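Local coordinates for racemase (Pseudovibrio sp. JE062, PDB 3MKC), which is probably a racemase of the enolase superfamily, with a mandelate racemase/muconate lactonizing enzyme N-terminal domain and a TIM-barrel-like C-terminal domain, at residues N40-L45 and A118-G123; V34-E39 and D111-D116. All coordinates share one frame; numbering follows the deposited sequence.

Contact 1 (N40-L45 and A118-G123); sequences NGVYGL and AGKQLG
K120 reaches from the last turn of helix 102-122 to Y43 at the start of strand 43-48. Its ammonium gives a short hydrogen bond to the backbone carbonyl of Y43, with K120 NZ 2.7 Å from Y43 O. The C=O...N angle is 153°, and the donor is tilted somewhat from the carbonyl plane. The same NZ also lies over one face of the Y43 ring, 4.3 Å from its centroid. This is a cation-pi contact, 25° off the ring normal. The nearest ring carbons, Y43 CD1 and CE1, are each 4.0 Å from K120 NZ. One charged group is thus gripped by a carbonyl and by a ring of the same residue.

The torsions explain how this is possible. Y43 CG sits between its own N and carbonyl carbon, which brings the ring round to the carbonyl side. The lysine chain is extended except for a bend at chi3 (69°), which turns its end onto Y43 O. Strand 43-48 is an edge strand of the three-stranded antiparallel sheet of the N-terminal domain, the capping domain in this superfamily, and the lysine ties it to the C-terminal end of the helix.

Nearer the helix backbone, V42 CG1 touches the root of the lysine, 4.1 Å from K120 CB. The two side chains run past each other in opposite directions. Elsewhere on Y43, the hydroxyl is hydrogen-bonded to D377. K35 makes a second cation-pi contact over the opposite face, so the ring lies between two lysines.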
ATOM      1  N   ASN A  40      15.010  23.211 -11.531  1.00 26.11           N
ATOM      2  CA  ASN A  40      14.423  23.676 -12.781  1.00 25.71           C
ATOM      3  C   ASN A  40      12.916  23.831 -12.646  1.00 25.63           C
ATOM      4  O   ASN A  40      12.237  24.199 -13.601  1.00 27.60           O
ATOM      5  CB  ASN A  40      14.740  22.717 -13.938  1.00 25.49           C
ATOM      6  CG  ASN A  40      16.195  22.778 -14.368  1.00 26.19           C
ATOM      7  OD1 ASN A  40      16.782  23.856 -14.455  1.00 27.10           O
ATOM      8  ND2 ASN A  40      16.777  21.623 -14.659  1.00 25.71           N
ATOM      9  N   GLY A  41      12.393  23.547 -11.457  1.00 24.99           N
ATOM     10  CA  GLY A  41      10.963  23.675 -11.230  1.00 23.83           C
ATOM     11  C   GLY A  41      10.160  22.405 -11.446  1.00 22.71           C
ATOM     12  O   GLY A  41       8.945  22.391 -11.250  1.00 24.72           O
ATOM     13  N   VAL A  42      10.824  21.337 -11.867  1.00 22.29           N
ATOM     14  CA  VAL A  42      10.134  20.071 -12.081  1.00 20.80           C
ATOM     15  C   VAL A  42       9.922  19.451 -10.709  1.00 20.18           C
ATOM     16  O   VAL A  42      10.780  19.570  -9.837  1.00 20.61           O
ATOM     17  CB  VAL A  42      10.979  19.111 -12.935  1.00 20.60           C
ATOM     18  CG1 VAL A  42      10.193  17.843 -13.217  1.00 21.41           C
ATOM     19  CG2 VAL A  42      11.374  19.789 -14.241  1.00 23.56           C
ATOM     20  N   TYR A  43       8.785  18.795 -10.507  1.00 20.60           N
ATOM     21  CA  TYR A  43       8.524  18.188  -9.206  1.00 20.73           C
ATOM     22  C   TYR A  43       7.958  16.774  -9.267  1.00 19.70           C
ATOM     23  O   TYR A  43       7.445  16.329 -10.299  1.00 19.05           O
ATOM     24  CB  TYR A  43       7.593  19.090  -8.386  1.00 20.27           C
ATOM     25  CG  TYR A  43       6.233  19.319  -9.001  1.00 23.86           C
ATOM     26  CD1 TYR A  43       5.249  18.335  -8.945  1.00 23.22           C
ATOM     27  CD2 TYR A  43       5.925  20.527  -9.637  1.00 23.35           C
ATOM     28  CE1 TYR A  43       3.988  18.544  -9.500  1.00 23.99           C
ATOM     29  CE2 TYR A  43       4.668  20.745 -10.198  1.00 24.61           C
ATOM     30  CZ  TYR A  43       3.703  19.750 -10.123  1.00 25.65           C
ATOM     31  OH  TYR A  43       2.442  19.961 -10.633  1.00 25.42           O
ATOM     32  N   GLY A  44       8.087  16.073  -8.145  1.00 19.68           N
ATOM     33  CA  GLY A  44       7.596  14.716  -8.018  1.00 18.59           C
ATOM     34  C   GLY A  44       6.639  14.671  -6.842  1.00 18.10           C
ATOM     35  O   GLY A  44       6.826  15.383  -5.849  1.00 18.63           O
ATOM     36  N   LEU A  45       5.623  13.826  -6.947  1.00 16.49           N
ATOM     37  CA  LEU A  45       4.617  13.708  -5.909  1.00 16.45           C
ATOM     38  C   LEU A  45       4.597  12.337  -5.250  1.00 16.39           C
ATOM     39  O   LEU A  45       4.667  11.313  -5.922  1.00 17.15           O
ATOM     40  CB  LEU A  45       3.234  13.988  -6.499  1.00 18.56           C
ATOM     41  CG  LEU A  45       3.047  15.379  -7.107  1.00 18.34           C
ATOM     42  CD1 LEU A  45       1.773  15.421  -7.925  1.00 18.83           C
ATOM     43  CD2 LEU A  45       3.015  16.410  -5.991  1.00 17.07           C
ATOM     44  N   ALA A 118      12.380  11.684 -10.643  1.00 15.92           N
ATOM     45  CA  ALA A 118      13.431  11.097 -11.476  1.00 16.76           C
ATOM     46  C   ALA A 118      12.895  10.679 -12.842  1.00 17.51           C
ATOM     47  O   ALA A 118      13.563  10.850 -13.865  1.00 17.08           O
ATOM     48  CB  ALA A 118      14.051   9.890 -10.771  1.00 16.05           C
ATOM     49  N   GLY A 119      11.691  10.121 -12.847  1.00 17.17           N
ATOM     50  CA  GLY A 119      11.091   9.692 -14.095  1.00 18.02           C
ATOM     51  C   GLY A 119      10.793  10.884 -14.981  1.00 19.42           C
ATOM     52  O   GLY A 119      11.083  10.872 -16.178  1.00 20.94           O
ATOM     53  N   LYS A 120      10.212  11.924 -14.397  1.00 19.58           N
ATOM     54  CA  LYS A 120       9.871  13.113 -15.168  1.00 19.79           C
ATOM     55  C   LYS A 120      11.097  13.801 -15.747  1.00 20.10           C
ATOM     56  O   LYS A 120      11.041  14.334 -16.853  1.00 21.68           O
ATOM     57  CB  LYS A 120       9.041  14.073 -14.309  1.00 20.21           C
ATOM     58  CG  LYS A 120       7.631  13.541 -14.046  1.00 18.96           C
ATOM     59  CD  LYS A 120       6.881  14.329 -12.977  1.00 22.12           C
ATOM     60  CE  LYS A 120       6.522  15.736 -13.425  1.00 20.78           C
ATOM     61  NZ  LYS A 120       5.690  16.434 -12.390  1.00 19.81           N
ATOM     62  N   GLN A 121      12.211  13.779 -15.018  1.00 19.21           N
ATOM     63  CA  GLN A 121      13.438  14.387 -15.515  1.00 19.47           C
ATOM     64  C   GLN A 121      13.952  13.579 -16.708  1.00 20.04           C
ATOM     65  O   GLN A 121      14.343  14.137 -17.735  1.00 19.97           O
ATOM     66  CB  GLN A 121      14.531  14.410 -14.431  1.00 18.71           C
ATOM     67  CG  GLN A 121      14.253  15.274 -13.194  1.00 16.87           C
ATOM     68  CD  GLN A 121      15.455  15.332 -12.256  1.00 19.40           C
ATOM     69  OE1 GLN A 121      16.138  14.330 -12.047  1.00 18.67           O
ATOM     70  NE2 GLN A 121      15.712  16.507 -11.678  1.00 17.50           N
ATOM     71  N   LEU A 122      13.945  12.256 -16.564  1.00 20.23           N
ATOM     72  CA  LEU A 122      14.439  11.361 -17.600  1.00 19.40           C
ATOM     73  C   LEU A 122      13.413  11.029 -18.675  1.00 19.81           C
ATOM     74  O   LEU A 122      13.737  10.380 -19.672  1.00 19.77           O
ATOM     75  CB  LEU A 122      14.933  10.063 -16.961  1.00 19.79           C
ATOM     76  CG  LEU A 122      16.099  10.199 -15.981  1.00 19.08           C
ATOM     77  CD1 LEU A 122      16.286   8.892 -15.216  1.00 21.22           C
ATOM     78  CD2 LEU A 122      17.356  10.567 -16.737  1.00 20.35           C
ATOM     79  N   GLY A 123      12.179  11.469 -18.469  1.00 19.79           N
ATOM     80  CA  GLY A 123      11.136  11.192 -19.435  1.00 20.66           C
ATOM     81  C   GLY A 123      10.842   9.710 -19.561  1.00 21.63           C
ATOM     82  O   GLY A 123      10.628   9.205 -20.661  1.00 19.92           O
TER

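Contact 2 (V34-E39 and D111-D116); sequences VKVTDE and DMALYD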
ATOM      1  N   VAL A  34       3.709  14.813  -0.525  1.00 18.23           N
ATOM      2  CA  VAL A  34       5.109  15.180  -0.468  1.00 18.40           C
ATOM      3  C   VAL A  34       5.503  15.658  -1.861  1.00 20.38           C
ATOM      4  O   VAL A  34       5.446  14.894  -2.827  1.00 21.10           O
ATOM      5  CB  VAL A  34       6.001  13.989  -0.082  1.00 19.47           C
ATOM      6  CG1 VAL A  34       7.468  14.409  -0.139  1.00 17.16           C
ATOM      7  CG2 VAL A  34       5.634  13.494   1.306  1.00 17.69           C
ATOM      8  N   LYS A  35       5.893  16.924  -1.964  1.00 19.94           N
ATOM      9  CA  LYS A  35       6.290  17.496  -3.242  1.00 20.90           C
ATOM     10  C   LYS A  35       7.782  17.812  -3.243  1.00 21.00           C
ATOM     11  O   LYS A  35       8.247  18.661  -2.477  1.00 20.82           O
ATOM     12  CB  LYS A  35       5.487  18.772  -3.499  1.00 21.25           C
ATOM     13  CG  LYS A  35       5.642  19.387  -4.881  1.00 24.59           C
ATOM     14  CD  LYS A  35       4.805  20.664  -4.950  1.00 26.09           C
ATOM     15  CE  LYS A  35       4.738  21.253  -6.343  1.00 28.47           C
ATOM     16  NZ  LYS A  35       3.710  22.342  -6.402  1.00 28.97           N
ATOM     17  N   VAL A  36       8.533  17.119  -4.096  1.00 20.69           N
ATOM     18  CA  VAL A  36       9.970  17.342  -4.211  1.00 19.64           C
ATOM     19  C   VAL A  36      10.202  18.098  -5.517  1.00 20.68           C
ATOM     20  O   VAL A  36       9.881  17.606  -6.597  1.00 21.16           O
ATOM     21  CB  VAL A  36      10.750  16.005  -4.239  1.00 17.52           C
ATOM     22  CG1 VAL A  36      12.241  16.269  -4.288  1.00 16.82           C
ATOM     23  CG2 VAL A  36      10.402  15.176  -3.007  1.00 17.64           C
ATOM     24  N   THR A  37      10.761  19.295  -5.408  1.00 20.39           N
ATOM     25  CA  THR A  37      11.004  20.134  -6.571  1.00 20.53           C
ATOM     26  C   THR A  37      12.485  20.289  -6.878  1.00 20.52           C
ATOM     27  O   THR A  37      13.289  20.476  -5.967  1.00 19.84           O
ATOM     28  CB  THR A  37      10.400  21.524  -6.344  1.00 20.42           C
ATOM     29  OG1 THR A  37       9.047  21.381  -5.892  1.00 20.94           O
ATOM     30  CG2 THR A  37      10.419  22.332  -7.639  1.00 20.43           C
ATOM     31  N   ASP A  38      12.853  20.208  -8.154  1.00 20.36           N
ATOM     32  CA  ASP A  38      14.259  20.366  -8.510  1.00 21.59           C
ATOM     33  C   ASP A  38      14.557  21.821  -8.856  1.00 21.39           C
ATOM     34  O   ASP A  38      13.661  22.662  -8.856  1.00 21.03           O
ATOM     35  CB  ASP A  38      14.670  19.426  -9.658  1.00 21.17           C
ATOM     36  CG  ASP A  38      14.097  19.830 -11.008  1.00 23.43           C
ATOM     37  OD1 ASP A  38      13.669  20.990 -11.172  1.00 23.51           O
ATOM     38  OD2 ASP A  38      14.096  18.974 -11.921  1.00 22.63           O
ATOM     39  N   GLU A  39      15.817  22.112  -9.150  1.00 22.40           N
ATOM     40  CA  GLU A  39      16.230  23.474  -9.450  1.00 24.84           C
ATOM     41  C   GLU A  39      15.674  24.043 -10.738  1.00 25.38           C
ATOM     42  O   GLU A  39      15.846  25.227 -11.012  1.00 28.07           O
ATOM     43  CB  GLU A  39      17.753  23.561  -9.454  1.00 25.56           C
ATOM     44  CG  GLU A  39      18.362  22.925  -8.224  1.00 31.06           C
ATOM     45  CD  GLU A  39      19.678  23.543  -7.811  1.00 32.96           C
ATOM     46  OE1 GLU A  39      20.656  23.455  -8.585  1.00 35.05           O
ATOM     47  OE2 GLU A  39      19.723  24.121  -6.701  1.00 36.36           O
ATOM     48  N   ASP A 111      10.457   9.009  -0.713  1.00 13.05           N
ATOM     49  CA  ASP A 111      10.949   8.001  -1.649  1.00 11.60           C
ATOM     50  C   ASP A 111      10.039   7.898  -2.870  1.00 11.13           C
ATOM     51  O   ASP A 111      10.504   7.861  -4.007  1.00 13.26           O
ATOM     52  CB  ASP A 111      11.030   6.634  -0.975  1.00 11.95           C
ATOM     53  CG  ASP A 111      11.554   5.558  -1.908  1.00  9.69           C
ATOM     54  OD1 ASP A 111      12.762   5.585  -2.240  1.00 12.28           O
ATOM     55  OD2 ASP A 111      10.753   4.689  -2.315  1.00 11.14           O
HETATM   56  N   MSE A 112       8.738   7.850  -2.617  1.00 13.95           N
HETATM   57  CA  MSE A 112       7.745   7.756  -3.677  1.00 13.53           C
HETATM   58  C   MSE A 112       7.857   8.952  -4.615  1.00 15.47           C
HETATM   59  O   MSE A 112       7.791   8.809  -5.838  1.00 16.45           O
HETATM   60  CB  MSE A 112       6.348   7.720  -3.062  1.00 17.71           C
HETATM   61  CG  MSE A 112       5.243   7.375  -4.036  1.00 20.25           C
HETATM   62 SE   MSE A 112       3.541   7.284  -3.140  1.00 32.10          SE
HETATM   63  CE  MSE A 112       4.200   6.556  -1.465  1.00  6.99           C
ATOM     64  N   ALA A 113       8.030  10.135  -4.036  1.00 15.13           N
ATOM     65  CA  ALA A 113       8.132  11.357  -4.831  1.00 15.37           C
ATOM     66  C   ALA A 113       9.387  11.396  -5.703  1.00 15.54           C
ATOM     67  O   ALA A 113       9.410  12.067  -6.737  1.00 15.05           O
ATOM     68  CB  ALA A 113       8.092  12.572  -3.918  1.00 16.57           C
ATOM     69  N   LEU A 114      10.436  10.690  -5.293  1.00 14.95           N
ATOM     70  CA  LEU A 114      11.662  10.675  -6.079  1.00 15.92           C
ATOM     71  C   LEU A 114      11.469   9.874  -7.354  1.00 15.85           C
ATOM     72  O   LEU A 114      12.034  10.202  -8.392  1.00 14.55           O
ATOM     73  CB  LEU A 114      12.821  10.097  -5.267  1.00 16.62           C
ATOM     74  CG  LEU A 114      13.313  11.008  -4.140  1.00 19.37           C
ATOM     75  CD1 LEU A 114      14.403  10.301  -3.358  1.00 19.31           C
ATOM     76  CD2 LEU A 114      13.827  12.322  -4.724  1.00 20.41           C
ATOM     77  N   TYR A 115      10.664   8.819  -7.280  1.00 16.43           N
ATOM     78  CA  TYR A 115      10.411   8.016  -8.466  1.00 15.86           C
ATOM     79  C   TYR A 115       9.646   8.856  -9.480  1.00 16.30           C
ATOM     80  O   TYR A 115       9.855   8.737 -10.684  1.00 16.97           O
ATOM     81  CB  TYR A 115       9.618   6.759  -8.092  1.00 15.22           C
ATOM     82  CG  TYR A 115      10.503   5.677  -7.523  1.00 15.21           C
ATOM     83  CD1 TYR A 115      11.222   4.827  -8.364  1.00 15.59           C
ATOM     84  CD2 TYR A 115      10.693   5.553  -6.147  1.00 17.48           C
ATOM     85  CE1 TYR A 115      12.110   3.890  -7.853  1.00 14.09           C
ATOM     86  CE2 TYR A 115      11.583   4.615  -5.623  1.00 14.50           C
ATOM     87  CZ  TYR A 115      12.289   3.793  -6.482  1.00 16.70           C
ATOM     88  OH  TYR A 115      13.200   2.892  -5.981  1.00 15.44           O
ATOM     89  N   ASP A 116       8.761   9.716  -8.985  1.00 16.37           N
ATOM     90  CA  ASP A 116       7.978  10.568  -9.870  1.00 16.23           C
ATOM     91  C   ASP A 116       8.900  11.623 -10.470  1.00 17.58           C
ATOM     92  O   ASP A 116       8.897  11.844 -11.679  1.00 17.58           O
ATOM     93  CB  ASP A 116       6.832  11.220  -9.092  1.00 15.96           C
ATOM     94  CG  ASP A 116       5.830  11.934  -9.994  1.00 18.02           C
ATOM     95  OD1 ASP A 116       5.602  11.462 -11.126  1.00 17.03           O
ATOM     96  OD2 ASP A 116       5.255  12.953  -9.557  1.00 17.00           O
TER
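A113 turns its methyl group from helix 102-122 toward strand 29-38, where V34 and V36 point back at it. The closest approach is to V36, with CG2 3.6 Å from A113 CB. V34 adds a longer touch through CG1, 4.2 Å from the same A113 CB. The methyl also lies 3.7 Å from the carbonyl oxygen V34 O. It therefore meets the strand at both valines.

V36 uses its two branches on different partners. With CG1 anti to the backbone N (chi1 -177°), CG2 is left to meet A113, while CG1 meets L114 CD2 at 4.3 Å. The leucine does not leave its backbone straight toward the strand; only its tip comes across to V36.

The axes of strand 34-38 and helix segment 111-116 come within 7.9 Å and make an angle of 45°. The CA atoms of V36 and A113 are 6.3 Å apart. The small side chain of A113 is consistent with this close approach. This is a helix packed on one face of the antiparallel sheet in the alpha+beta N-terminal domain of enolase-superfamily proteins. I12 of strand 12-22 touches both V36 and L114, and L117 of the same helix also packs on V36.

All four touching residues are buried. The side-chain contacts are apolar, so the fit probably rests on shape and the exclusion of water rather than on directed polar bonds.

After strand 12-22, the chain runs through strand 29-38, the strand side of contact 2. It turns at 39-42 and enters strand 43-48, which carries part of contact 1. Further on, helix 102-122 returns to the sheet, and each contact closes a loop of just over 70 residues. The 111-116 part of the helix closes that of contact 2, and the 118-123 end that of contact 1. The two loops cross, because their segments alternate along the chain. Together they join successive parts of one helix to two neighbouring antiparallel strands. The contacts also touch directly: G44 N is hydrogen-bonded to V36 O, and L45 N to D116 OD2.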